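PDB 6NCW: beta-galacturonidase from Eisenbergiella tayi, which binds galacturonate and, as a family 2 glycoside hydrolase, probably cleaves beta-linked hexuronic acids such as galacturonic or glucuronic acid from glycosides. Local coordinates for residues 37-42 against 136-141; 270-275 against 305-310; 328-333 against 367-372; 363-368 against 401-406. All coordinates share one frame; numbering follows the deposited sequence.

Contact 1 of 4, residues 37-42 against 136-141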
loop_
_atom_site.group_PDB
_atom_site.type_symbol
_atom_site.label_atom_id
_atom_site.label_comp_id
_atom_site.label_asym_id
_atom_site.label_seq_id
_atom_site.Cartn_x
_atom_site.Cartn_y
_atom_site.Cartn_z
ATOM N N ALA A 37 25.095 18.704 8.837
ATOM C CA ALA A 37 23.786 18.830 8.244
ATOM C C ALA A 37 23.866 19.601 6.933
ATOM O O ALA A 37 24.719 20.481 6.778
ATOM C CB ALA A 37 22.830 19.546 9.202
ATOM N N PRO A 38 23.003 19.290 5.964
ATOM C CA PRO A 38 22.996 20.056 4.709
ATOM C C PRO A 38 22.344 21.427 4.849
ATOM O O PRO A 38 21.340 21.605 5.544
ATOM C CB PRO A 38 22.187 19.163 3.763
ATOM C CG PRO A 38 21.273 18.391 4.675
ATOM C CD PRO A 38 22.093 18.127 5.918
ATOM N N VAL A 39 22.916 22.405 4.150
ATOM C CA VAL A 39 22.313 23.720 3.988
ATOM C C VAL A 39 22.306 23.995 2.493
ATOM O O VAL A 39 23.353 23.922 1.846
ATOM C CB VAL A 39 23.080 24.822 4.742
ATOM C CG1 VAL A 39 22.511 26.200 4.413
ATOM C CG2 VAL A 39 23.029 24.585 6.263
ATOM N N PRO A 40 21.142 24.277 1.866
ATOM C CA PRO A 40 19.793 24.313 2.454
ATOM C C PRO A 40 19.324 22.957 2.978
ATOM O O PRO A 40 19.827 21.921 2.526
ATOM C CB PRO A 40 18.900 24.755 1.284
ATOM C CG PRO A 40 19.644 24.311 0.073
ATOM C CD PRO A 40 21.107 24.496 0.409
ATOM N N GLY A 41 18.391 22.982 3.920
ATOM C CA GLY A 41 17.845 21.752 4.498
ATOM C C GLY A 41 16.841 22.087 5.585
ATOM O O GLY A 41 16.795 23.211 6.101
ATOM N N CYS A 42 16.033 21.091 5.928
ATOM C CA CYS A 42 15.118 21.189 7.060
ATOM C C CYS A 42 15.464 20.088 8.039
ATOM O O CYS A 42 15.655 18.940 7.628
ATOM C CB CYS A 42 13.655 21.051 6.621
ATOM S SG CYS A 42 13.141 22.392 5.559
ATOM N N GLY A 136 11.936 23.632 10.485
ATOM C CA GLY A 136 13.050 24.325 11.120
ATOM C C GLY A 136 14.293 24.156 10.272
ATOM O O GLY A 136 14.554 23.068 9.755
ATOM N N GLY A 137 15.051 25.239 10.124
ATOM C CA GLY A 137 16.343 25.123 9.485
ATOM C C GLY A 137 16.659 26.229 8.508
ATOM O O GLY A 137 15.868 27.159 8.315
ATOM N N ILE A 138 17.837 26.144 7.901
ATOM C CA ILE A 138 18.248 27.081 6.860
ATOM C C ILE A 138 17.754 26.462 5.559
ATOM O O ILE A 138 18.471 25.710 4.890
ATOM C CB ILE A 138 19.759 27.316 6.858
ATOM C CG1 ILE A 138 20.260 27.641 8.279
ATOM C CG2 ILE A 138 20.112 28.416 5.879
ATOM C CD1 ILE A 138 21.744 28.042 8.335
ATOM N N SER A 139 16.519 26.803 5.190
ATOM C CA SER A 139 15.785 26.103 4.144
ATOM C C SER A 139 16.025 26.645 2.735
ATOM O O SER A 139 15.598 25.996 1.764
ATOM C CB SER A 139 14.283 26.137 4.471
ATOM O OG SER A 139 13.896 27.409 4.975
ATOM N N ARG A 140 16.651 27.818 2.592
ATOM C CA ARG A 140 17.104 28.339 1.299
ATOM C C ARG A 140 18.540 28.846 1.471
ATOM O O ARG A 140 19.105 28.796 2.563
ATOM C CB ARG A 140 16.160 29.432 0.763
ATOM C CG ARG A 140 14.721 28.964 0.563
ATOM C CD ARG A 140 13.820 30.084 0.087
ATOM N NE ARG A 140 12.415 29.680 0.156
ATOM C CZ ARG A 140 11.386 30.521 0.131
ATOM N NH1 ARG A 140 11.597 31.831 0.029
ATOM N NH2 ARG A 140 10.141 30.054 0.223
ATOM N N GLY A 141 19.148 29.311 0.385
ATOM C CA GLY A 141 20.592 29.482 0.344
ATOM C C GLY A 141 21.114 30.638 1.182
ATOM O O GLY A 141 20.365 31.433 1.755
#

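Contact 2 of 4, residues 270-275 against 305-310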
loop_
_atom_site.group_PDB
_atom_site.type_symbol
_atom_site.label_atom_id
_atom_site.label_comp_id
_atom_site.label_asym_id
_atom_site.label_seq_id
_atom_site.Cartn_x
_atom_site.Cartn_y
_atom_site.Cartn_z
ATOM N N LEU A 270 -6.945 36.236 -20.583
ATOM C CA LEU A 270 -6.267 35.084 -20.005
ATOM C C LEU A 270 -7.248 34.066 -19.418
ATOM O O LEU A 270 -8.231 34.433 -18.770
ATOM C CB LEU A 270 -5.316 35.586 -18.920
ATOM C CG LEU A 270 -4.185 34.723 -18.407
ATOM C CD1 LEU A 270 -3.323 34.221 -19.541
ATOM C CD2 LEU A 270 -3.381 35.597 -17.478
ATOM N N ARG A 271 -6.983 32.778 -19.662
ATOM C CA ARG A 271 -7.631 31.683 -18.946
ATOM C C ARG A 271 -6.601 31.012 -18.035
ATOM O O ARG A 271 -5.574 30.515 -18.511
ATOM C CB ARG A 271 -8.233 30.654 -19.900
ATOM C CG ARG A 271 -8.854 29.473 -19.153
ATOM C CD ARG A 271 -9.218 28.294 -20.062
ATOM N NE ARG A 271 -10.322 28.615 -20.961
ATOM C CZ ARG A 271 -10.161 28.928 -22.241
ATOM N NH1 ARG A 271 -8.944 28.950 -22.768
ATOM N NH2 ARG A 271 -11.213 29.218 -22.992
ATOM N N ILE A 272 -6.881 30.995 -16.738
ATOM C CA ILE A 272 -5.992 30.395 -15.747
ATOM C C ILE A 272 -6.302 28.905 -15.612
ATOM O O ILE A 272 -7.431 28.524 -15.284
ATOM C CB ILE A 272 -6.114 31.115 -14.394
ATOM C CG1 ILE A 272 -5.643 32.554 -14.541
ATOM C CG2 ILE A 272 -5.271 30.432 -13.320
ATOM C CD1 ILE A 272 -4.203 32.671 -14.968
ATOM N N LYS A 273 -5.294 28.063 -15.871
ATOM C CA LYS A 273 -5.343 26.605 -15.711
ATOM C C LYS A 273 -4.258 26.244 -14.694
ATOM O O LYS A 273 -3.126 25.945 -15.060
ATOM C CB LYS A 273 -5.110 25.870 -17.047
ATOM C CG LYS A 273 -6.043 26.289 -18.208
ATOM C CD LYS A 273 -5.859 25.383 -19.425
ATOM C CE LYS A 273 -4.584 25.705 -20.187
ATOM N NZ LYS A 273 -4.024 24.534 -20.939
ATOM N N GLY A 274 -4.584 26.275 -13.401
ATOM C CA GLY A 274 -3.575 26.353 -12.373
ATOM C C GLY A 274 -3.578 25.217 -11.362
ATOM O O GLY A 274 -4.514 24.398 -11.276
ATOM N N PHE A 275 -2.506 25.206 -10.571
ATOM C CA PHE A 275 -2.356 24.362 -9.400
ATOM C C PHE A 275 -1.933 25.195 -8.205
ATOM O O PHE A 275 -1.036 26.045 -8.304
ATOM C CB PHE A 275 -1.334 23.246 -9.628
ATOM C CG PHE A 275 -1.917 22.041 -10.294
ATOM C CD1 PHE A 275 -2.618 21.102 -9.552
ATOM C CD2 PHE A 275 -1.767 21.844 -11.665
ATOM C CE1 PHE A 275 -3.180 19.984 -10.175
ATOM C CE2 PHE A 275 -2.311 20.735 -12.286
ATOM C CZ PHE A 275 -3.025 19.799 -11.539
ATOM N N ALA A 305 -1.335 22.501 -17.210
ATOM C CA ALA A 305 -1.476 23.754 -16.486
ATOM C C ALA A 305 -0.634 24.851 -17.118
ATOM O O ALA A 305 0.388 24.598 -17.773
ATOM C CB ALA A 305 -1.078 23.581 -15.016
ATOM N N ASN A 306 -1.074 26.087 -16.917
ATOM C CA ASN A 306 -0.262 27.224 -17.310
ATOM C C ASN A 306 0.058 28.119 -16.128
ATOM O O ASN A 306 0.660 29.175 -16.315
ATOM C CB ASN A 306 -0.944 28.026 -18.429
ATOM C CG ASN A 306 -2.285 28.617 -18.018
ATOM O OD1 ASN A 306 -2.600 28.732 -16.830
ATOM N ND2 ASN A 306 -3.088 29.007 -19.017
ATOM N N SER A 307 -0.324 27.732 -14.913
ATOM C CA SER A 307 -0.167 28.667 -13.811
ATOM C C SER A 307 -0.046 27.929 -12.479
ATOM O O SER A 307 -0.574 26.825 -12.303
ATOM C CB SER A 307 -1.329 29.659 -13.790
ATOM O OG SER A 307 -1.113 30.670 -12.825
ATOM N N ILE A 308 0.673 28.552 -11.550
ATOM C CA ILE A 308 0.843 28.045 -10.196
ATOM C C ILE A 308 0.524 29.164 -9.209
ATOM O O ILE A 308 0.794 30.340 -9.470
ATOM C CB ILE A 308 2.267 27.501 -9.964
ATOM C CG1 ILE A 308 2.444 26.195 -10.716
ATOM C CG2 ILE A 308 2.559 27.319 -8.480
ATOM C CD1 ILE A 308 3.864 25.776 -10.811
ATOM N N ARG A 309 -0.070 28.785 -8.085
ATOM C CA ARG A 309 -0.391 29.669 -6.982
ATOM C C ARG A 309 0.430 29.211 -5.779
ATOM O O ARG A 309 0.363 28.036 -5.392
ATOM C CB ARG A 309 -1.903 29.620 -6.698
ATOM C CG ARG A 309 -2.309 30.323 -5.436
ATOM C CD ARG A 309 -3.811 30.462 -5.222
ATOM N NE ARG A 309 -3.950 31.058 -3.894
ATOM C CZ ARG A 309 -4.634 30.535 -2.881
ATOM N NH1 ARG A 309 -5.359 29.429 -3.047
ATOM N NH2 ARG A 309 -4.613 31.152 -1.703
ATOM N N THR A 310 1.205 30.131 -5.194
ATOM C CA THR A 310 2.158 29.821 -4.118
ATOM C C THR A 310 1.454 29.769 -2.750
ATOM O O THR A 310 1.639 30.621 -1.874
ATOM C CB THR A 310 3.280 30.863 -4.102
ATOM O OG1 THR A 310 2.745 32.142 -3.739
ATOM C CG2 THR A 310 3.944 31.016 -5.467
#

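Contact 3 of 4, residues 328-333 against 367-372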
loop_
_atom_site.group_PDB
_atom_site.type_symbol
_atom_site.label_atom_id
_atom_site.label_comp_id
_atom_site.label_asym_id
_atom_site.label_seq_id
_atom_site.Cartn_x
_atom_site.Cartn_y
_atom_site.Cartn_z
ATOM N N ILE A 328 5.340 30.079 -17.151
ATOM C CA ILE A 328 4.304 29.663 -16.211
ATOM C C ILE A 328 3.884 30.887 -15.404
ATOM O O ILE A 328 4.731 31.565 -14.825
ATOM C CB ILE A 328 4.818 28.527 -15.305
ATOM C CG1 ILE A 328 5.118 27.279 -16.152
ATOM C CG2 ILE A 328 3.809 28.201 -14.204
ATOM C CD1 ILE A 328 5.893 26.191 -15.435
ATOM N N LEU A 329 2.583 31.183 -15.380
ATOM C CA LEU A 329 2.079 32.337 -14.645
ATOM C C LEU A 329 1.983 32.033 -13.153
ATOM O O LEU A 329 1.605 30.933 -12.747
ATOM C CB LEU A 329 0.710 32.750 -15.191
ATOM C CG LEU A 329 0.739 33.149 -16.675
ATOM C CD1 LEU A 329 -0.653 33.116 -17.275
ATOM C CD2 LEU A 329 1.379 34.528 -16.822
ATOM N N VAL A 330 2.319 33.019 -12.332
ATOM C CA VAL A 330 2.411 32.838 -10.894
ATOM C C VAL A 330 1.495 33.839 -10.199
ATOM O O VAL A 330 1.550 35.044 -10.461
ATOM C CB VAL A 330 3.865 32.974 -10.394
ATOM C CG1 VAL A 330 3.909 32.919 -8.871
ATOM C CG2 VAL A 330 4.713 31.854 -10.963
ATOM N N TRP A 331 0.630 33.321 -9.342
ATOM C CA TRP A 331 0.020 34.070 -8.256
ATOM C C TRP A 331 0.923 33.881 -7.041
ATOM O O TRP A 331 1.106 32.748 -6.585
ATOM C CB TRP A 331 -1.400 33.536 -8.008
ATOM C CG TRP A 331 -2.083 33.897 -6.699
ATOM C CD1 TRP A 331 -1.567 33.781 -5.429
ATOM C CD2 TRP A 331 -3.426 34.355 -6.539
ATOM N NE1 TRP A 331 -2.502 34.175 -4.498
ATOM C CE2 TRP A 331 -3.649 34.538 -5.154
ATOM C CE3 TRP A 331 -4.473 34.626 -7.430
ATOM C CZ2 TRP A 331 -4.872 34.979 -4.644
ATOM C CZ3 TRP A 331 -5.684 35.091 -6.912
ATOM C CH2 TRP A 331 -5.876 35.240 -5.533
ATOM N N GLU A 332 1.525 34.962 -6.538
ATOM C CA GLU A 332 2.304 34.886 -5.311
ATOM C C GLU A 332 1.584 35.659 -4.213
ATOM O O GLU A 332 1.046 36.740 -4.460
ATOM C CB GLU A 332 3.736 35.412 -5.503
ATOM C CG GLU A 332 4.600 35.230 -4.257
ATOM C CD GLU A 332 6.110 35.417 -4.475
ATOM O OE1 GLU A 332 6.866 34.431 -4.287
ATOM O OE2 GLU A 332 6.553 36.543 -4.809
ATOM N N GLU A 333 1.534 35.094 -3.004
ATOM C CA GLU A 333 0.842 35.748 -1.897
ATOM C C GLU A 333 1.746 35.854 -0.672
ATOM O O GLU A 333 2.747 35.147 -0.557
ATOM C CB GLU A 333 -0.468 35.018 -1.531
ATOM C CG GLU A 333 -0.334 33.532 -1.151
ATOM C CD GLU A 333 -1.705 32.861 -1.056
ATOM O OE1 GLU A 333 -1.866 31.899 -0.265
ATOM O OE2 GLU A 333 -2.623 33.303 -1.795
ATOM N N HIS A 367 10.067 39.573 -11.614
ATOM C CA HIS A 367 9.720 38.279 -12.213
ATOM C C HIS A 367 8.545 38.432 -13.162
ATOM O O HIS A 367 7.434 38.726 -12.706
ATOM C CB HIS A 367 9.396 37.238 -11.128
ATOM C CG HIS A 367 10.608 36.723 -10.410
ATOM N ND1 HIS A 367 11.418 35.731 -10.927
ATOM C CD2 HIS A 367 11.163 37.084 -9.231
ATOM C CE1 HIS A 367 12.420 35.506 -10.095
ATOM N NE2 HIS A 367 12.288 36.313 -9.058
ATOM N N PRO A 368 8.730 38.270 -14.472
ATOM C CA PRO A 368 7.578 38.384 -15.379
ATOM C C PRO A 368 6.497 37.353 -15.112
ATOM O O PRO A 368 5.330 37.592 -15.454
ATOM C CB PRO A 368 8.208 38.191 -16.763
ATOM C CG PRO A 368 9.447 37.341 -16.477
ATOM C CD PRO A 368 9.965 37.893 -15.183
ATOM N N SER A 369 6.838 36.203 -14.525
ATOM C CA SER A 369 5.819 35.180 -14.281
ATOM C C SER A 369 4.770 35.660 -13.292
ATOM O O SER A 369 3.591 35.296 -13.403
ATOM C CB SER A 369 6.467 33.896 -13.769
ATOM O OG SER A 369 7.146 34.139 -12.546
ATOM N N ILE A 370 5.172 36.476 -12.321
ATOM C CA ILE A 370 4.242 36.934 -11.296
ATOM C C ILE A 370 3.290 37.930 -11.941
ATOM O O ILE A 370 3.710 39.021 -12.333
ATOM C CB ILE A 370 4.972 37.566 -10.118
ATOM C CG1 ILE A 370 5.867 36.535 -9.411
ATOM C CG2 ILE A 370 3.947 38.115 -9.144
ATOM C CD1 ILE A 370 6.842 37.195 -8.450
ATOM N N TYR A 371 2.010 37.568 -12.057
ATOM C CA TYR A 371 1.048 38.474 -12.661
ATOM C C TYR A 371 0.069 39.068 -11.658
ATOM O O TYR A 371 -0.649 40.019 -12.006
ATOM C CB TYR A 371 0.274 37.763 -13.786
ATOM C CG TYR A 371 -0.778 36.809 -13.276
ATOM C CD1 TYR A 371 -0.439 35.523 -12.844
ATOM C CD2 TYR A 371 -2.112 37.203 -13.207
ATOM C CE1 TYR A 371 -1.403 34.658 -12.381
ATOM C CE2 TYR A 371 -3.079 36.356 -12.735
ATOM C CZ TYR A 371 -2.722 35.089 -12.324
ATOM O OH TYR A 371 -3.698 34.280 -11.845
ATOM N N ILE A 372 0.057 38.588 -10.413
ATOM C CA ILE A 372 -0.898 39.064 -9.422
ATOM C C ILE A 372 -0.310 38.860 -8.032
ATOM O O ILE A 372 0.404 37.883 -7.783
ATOM C CB ILE A 372 -2.251 38.337 -9.589
ATOM C CG1 ILE A 372 -3.310 38.932 -8.673
ATOM C CG2 ILE A 372 -2.078 36.843 -9.343
ATOM C CD1 ILE A 372 -4.700 38.434 -8.974
#

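Contact 4 of 4, residues 363-368 against 401-406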
loop_
_atom_site.group_PDB
_atom_site.type_symbol
_atom_site.label_atom_id
_atom_site.label_comp_id
_atom_site.label_asym_id
_atom_site.label_seq_id
_atom_site.Cartn_x
_atom_site.Cartn_y
_atom_site.Cartn_z
ATOM N N ALA A 363 11.979 41.978 -3.368
ATOM C CA ALA A 363 12.864 40.951 -3.903
ATOM C C ALA A 363 12.388 40.424 -5.252
ATOM O O ALA A 363 13.214 40.133 -6.126
ATOM C CB ALA A 363 12.984 39.803 -2.896
ATOM N N HIS A 364 11.070 40.316 -5.446
ATOM C CA HIS A 364 10.465 39.589 -6.560
ATOM C C HIS A 364 9.892 40.494 -7.636
ATOM O O HIS A 364 9.305 39.990 -8.599
ATOM C CB HIS A 364 9.347 38.665 -6.050
ATOM C CG HIS A 364 9.826 37.597 -5.118
ATOM N ND1 HIS A 364 8.974 36.696 -4.514
ATOM C CD2 HIS A 364 11.075 37.287 -4.684
ATOM C CE1 HIS A 364 9.676 35.876 -3.749
ATOM N NE2 HIS A 364 10.954 36.212 -3.834
ATOM N N TYR A 365 10.076 41.813 -7.514
ATOM C CA TYR A 365 9.427 42.775 -8.409
ATOM C C TYR A 365 9.603 42.425 -9.881
ATOM O O TYR A 365 8.701 42.661 -10.696
ATOM C CB TYR A 365 9.992 44.178 -8.154
ATOM C CG TYR A 365 9.233 45.251 -8.897
ATOM C CD1 TYR A 365 8.175 45.934 -8.286
ATOM C CD2 TYR A 365 9.542 45.558 -10.217
ATOM C CE1 TYR A 365 7.458 46.917 -8.975
ATOM C CE2 TYR A 365 8.836 46.527 -10.913
ATOM C CZ TYR A 365 7.796 47.208 -10.291
ATOM O OH TYR A 365 7.098 48.175 -10.995
ATOM N N ASN A 366 10.767 41.896 -10.250
ATOM C CA ASN A 366 11.125 41.793 -11.657
ATOM C C ASN A 366 10.614 40.541 -12.348
ATOM O O ASN A 366 10.762 40.446 -13.570
ATOM C CB ASN A 366 12.652 41.850 -11.820
ATOM C CG ASN A 366 13.219 43.214 -11.468
ATOM O OD1 ASN A 366 12.632 44.236 -11.807
ATOM N ND2 ASN A 366 14.350 43.232 -10.770
ATOM N N HIS A 367 10.067 39.573 -11.614
ATOM C CA HIS A 367 9.720 38.279 -12.213
ATOM C C HIS A 367 8.545 38.432 -13.162
ATOM O O HIS A 367 7.434 38.726 -12.706
ATOM C CB HIS A 367 9.396 37.238 -11.128
ATOM C CG HIS A 367 10.608 36.723 -10.410
ATOM N ND1 HIS A 367 11.418 35.731 -10.927
ATOM C CD2 HIS A 367 11.163 37.084 -9.231
ATOM C CE1 HIS A 367 12.420 35.506 -10.095
ATOM N NE2 HIS A 367 12.288 36.313 -9.058
ATOM N N PRO A 368 8.730 38.270 -14.472
ATOM C CA PRO A 368 7.578 38.384 -15.379
ATOM C C PRO A 368 6.497 37.353 -15.112
ATOM O O PRO A 368 5.330 37.592 -15.454
ATOM C CB PRO A 368 8.208 38.191 -16.763
ATOM C CG PRO A 368 9.447 37.341 -16.477
ATOM C CD PRO A 368 9.965 37.893 -15.183
ATOM N N ASP A 401 4.108 48.393 -5.654
ATOM C CA ASP A 401 3.941 47.935 -7.031
ATOM C C ASP A 401 2.596 48.429 -7.530
ATOM O O ASP A 401 1.567 47.765 -7.358
ATOM C CB ASP A 401 4.042 46.417 -7.122
ATOM C CG ASP A 401 3.776 45.894 -8.513
ATOM O OD1 ASP A 401 4.028 44.685 -8.739
ATOM O OD2 ASP A 401 3.327 46.684 -9.382
ATOM N N PRO A 402 2.560 49.608 -8.156
ATOM C CA PRO A 402 1.273 50.187 -8.554
ATOM C C PRO A 402 0.651 49.563 -9.796
ATOM O O PRO A 402 -0.455 49.968 -10.174
ATOM C CB PRO A 402 1.628 51.665 -8.790
ATOM C CG PRO A 402 3.076 51.660 -9.145
ATOM C CD PRO A 402 3.691 50.537 -8.362
ATOM N N TYR A 403 1.281 48.571 -10.422
ATOM C CA TYR A 403 0.848 48.094 -11.730
ATOM C C TYR A 403 0.182 46.720 -11.714
ATOM O O TYR A 403 -0.862 46.548 -12.357
ATOM C CB TYR A 403 2.046 48.100 -12.689
ATOM C CG TYR A 403 2.706 49.469 -12.734
ATOM C CD1 TYR A 403 3.985 49.678 -12.222
ATOM C CD2 TYR A 403 2.019 50.567 -13.241
ATOM C CE1 TYR A 403 4.572 50.947 -12.249
ATOM C CE2 TYR A 403 2.592 51.834 -13.270
ATOM C CZ TYR A 403 3.860 52.024 -12.776
ATOM O OH TYR A 403 4.410 53.295 -12.813
ATOM N N ARG A 404 0.718 45.740 -10.982
ATOM C CA ARG A 404 0.109 44.414 -10.972
ATOM C C ARG A 404 -1.232 44.415 -10.238
ATOM O O ARG A 404 -1.411 45.120 -9.241
ATOM C CB ARG A 404 1.024 43.394 -10.305
ATOM C CG ARG A 404 2.207 42.913 -11.123
ATOM C CD ARG A 404 3.031 41.999 -10.244
ATOM N NE ARG A 404 4.124 41.314 -10.912
ATOM C CZ ARG A 404 5.396 41.710 -10.863
ATOM N NH1 ARG A 404 5.725 42.812 -10.190
ATOM N NH2 ARG A 404 6.337 40.993 -11.472
ATOM N N PRO A 405 -2.180 43.604 -10.692
ATOM C CA PRO A 405 -3.434 43.446 -9.946
ATOM C C PRO A 405 -3.210 42.743 -8.611
ATOM O O PRO A 405 -2.193 42.085 -8.381
ATOM C CB PRO A 405 -4.298 42.592 -10.882
ATOM C CG PRO A 405 -3.333 41.849 -11.710
ATOM C CD PRO A 405 -2.153 42.782 -11.911
ATOM N N ARG A 406 -4.182 42.906 -7.719
ATOM C CA ARG A 406 -4.148 42.307 -6.391
ATOM C C ARG A 406 -5.430 41.532 -6.141
ATOM O O ARG A 406 -6.468 41.800 -6.757
ATOM C CB ARG A 406 -3.996 43.362 -5.292
ATOM C CG ARG A 406 -2.888 44.373 -5.548
ATOM C CD ARG A 406 -3.131 45.666 -4.742
ATOM N NE ARG A 406 -4.228 46.440 -5.311
ATOM C CZ ARG A 406 -4.702 47.567 -4.795
ATOM N NH1 ARG A 406 -4.170 48.076 -3.691
ATOM N NH2 ARG A 406 -5.703 48.191 -5.390
#

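Contact 1 of 4, residues 37-42 against 136-141
In the N-terminal beta-sandwich, edge strand 35-39 runs out into a cis-proline turn, and there V39, P40, G41 and C42 meet G136, I138 and S139 of the loop leading into strand 142-147. The peptide before P40 is cis, and P40 and G41 both approach the carbonyl of I138. G41 N donates to I138 O at 2.9 Å, from above the carbonyl plane, while P40 CA sends a CH...O contact to the same I138 O at 3.1 Å. A second CH...O contact, C42 CA to G136 O at 3.3 Å, lies farther along the two segments. G137, between G136 and I138, has phi 138° and psi 180°, where a side chain would strike the preceding carbonyl and G41 O. On one flank V39 CG1, anti to its backbone N (chi1 173°), crosses the I138 side chain and rests on I138 CG2 at 3.6 Å; W21 and Y58 pack around this pair. On the other, C42 SG lies beside S139 CB at 4.1 Å, with S139 OG turned to S76. P40 CB sits against S139 O at 3.6 Å. R140 leads away to a salt bridge with E279 and comes within about 11 Å, side chain to side chain, of H312, which binds galacturonate. The arrangement joins the two sheets of the N-terminal beta-sandwich domain of family 2 glycoside hydrolases.

Contact 2 of 4, residues 270-275 against 305-310
N306 sets CG between its backbone N and carbonyl carbon (chi1 62°), a torsion that swings the amide back across R271 and K273. Its ND2 donates to R271 O at 3.0 Å, nearly straight (169°) and almost in line with the carbonyl, and its OD1 accepts K273 N at 2.9 Å from above the amide's carbonyl plane. The side-chain amide thus pairs with the two backbone groups flanking I272 much as the N-H and C=O of one residue on a parallel neighbouring strand would. N557 is a further acceptor for ND2. The K273 chain, bent at chi3, passes the amide at about a right angle and delivers NZ to the carbonyls of G304, Y552 and L555. Main-chain pairing then takes over: N306 N reaches K273 O at 2.8 Å, S307 N only weakly shares that oxygen, F275 N gives to S307 O at 3.1 Å, and R309 N to F275 O at 2.9 Å. Beside it, the F275 ring presents its edge to A305 CB, with CD2 at 3.8 Å, and I272 CG2 packs on S307 CB at 4.0 Å. R309, extended from CG to NE, leaves the contact for salt bridges with E333 and E465 and a bond to N377; its side chain is about 5 Å from bound glycerol. The pairing thus holds the backbone of an arginine whose guanidinium lies between two carboxylates, consistent with R309 orienting E465 and N377, which bind galacturonate.

Contact 3 of 4, residues 328-333 against 367-372
W331 and I372 cross at a slant on one face of the parallel pair formed by strands 329-333 and 370-372, I372 CG2 resting 3.6 Å from W331 CB and I372 CD1 approaching the six-membered ring at CZ3. The same CG2 lies over one face of the Y371 ring, offset toward its rim, and is therefore wedged between the two aromatic side chains. Y371 CG stands between its backbone N and carbonyl carbon (chi1 76°), which folds the ring back over the neighbouring strand: CD1 is 3.8 Å from L329 CB, and the hydroxyl points at the edge of the indole, near its plane, on its way to Y508. Indole NE1 donates to E333 OE2 at 2.8 Å. On the opposite face the V330 and I370 side chains cross at a slant, CG1 to CG1 4.1 Å, and I370 CD1 touches E332 OE2 at 3.7 Å; E332 OE1 accepts from N315 N. Between the layers, V330 N bonds S369 O at 2.8 Å and Y371 N bonds V330 O at 3.0 Å, followed by a weak link from E332 N to I372 O. W331 and Y371 reach L462 of strand 461-466, whereas E332 packs on helix 317-326. Neighbouring parallel strands with one face directed into the barrel and the other to the helices are the hallmark of the TIM barrel.

Contact 4 of 4, residues 363-368 against 401-406
Y365 sits in the type I turn H364-H367 that leaves helix 349-364, its CA 7.7 Å from that of D401, where the chain departs from helix 384-400 into an irregular loop. R404, extended from CG to NE, reaches back and grips Y365 O end-on: NH1 and NH2 each lie 3.0 Å from it, approaching from the same face of the carbonyl and with the oxygen in the guanidinium plane. NH2 also bonds weakly to H367 O. The guanidinium is steadied by D401, whose OD1 forms a salt bridge to R404 NH1 at 2.9 Å and also takes W373 NE1. D401 OD2 accepts Y403 N at 3.0 Å and R404 N at 3.2 Å, the first bond closing an Asx turn and the second extending it to an Asx motif. The Y365 ring crosses the D401 carboxylate with planes 47° apart, CE1 being 3.8 Å from D401 CG, and Y365 OH meets the edge of the Y403 ring at CD1, 3.7 Å away, while bonding T158. R404 NE donates to I370 O, so the contact ties the C-terminal ends of helices 349-364 and 384-400 to strand 370-374, just ahead of strand 406-410.

From the N terminus, contact 1 closes a loop of 93 residues, nearly half strand and without helix, inside the beta-sandwich; it is complete before the barrel contacts begin and stays about 6 to 8 Å from them by nearest atoms. Contact 2 then closes a beta-alpha-beta unit over helix 290-302. Contact 3 follows, and its strand 329-333 lies beside 307-309 in the same sheet, L329 O receiving both S307 OG and I308 N. Contact 4 opens at 363-368, overlapping contact 3's closing stretch at H367 and P368, and closes over strand 370-374 and helix 384-400. None lies within another: contacts 2 and 3 pair barrel strands, contact 4 ties the loops ending two outer helices beside them.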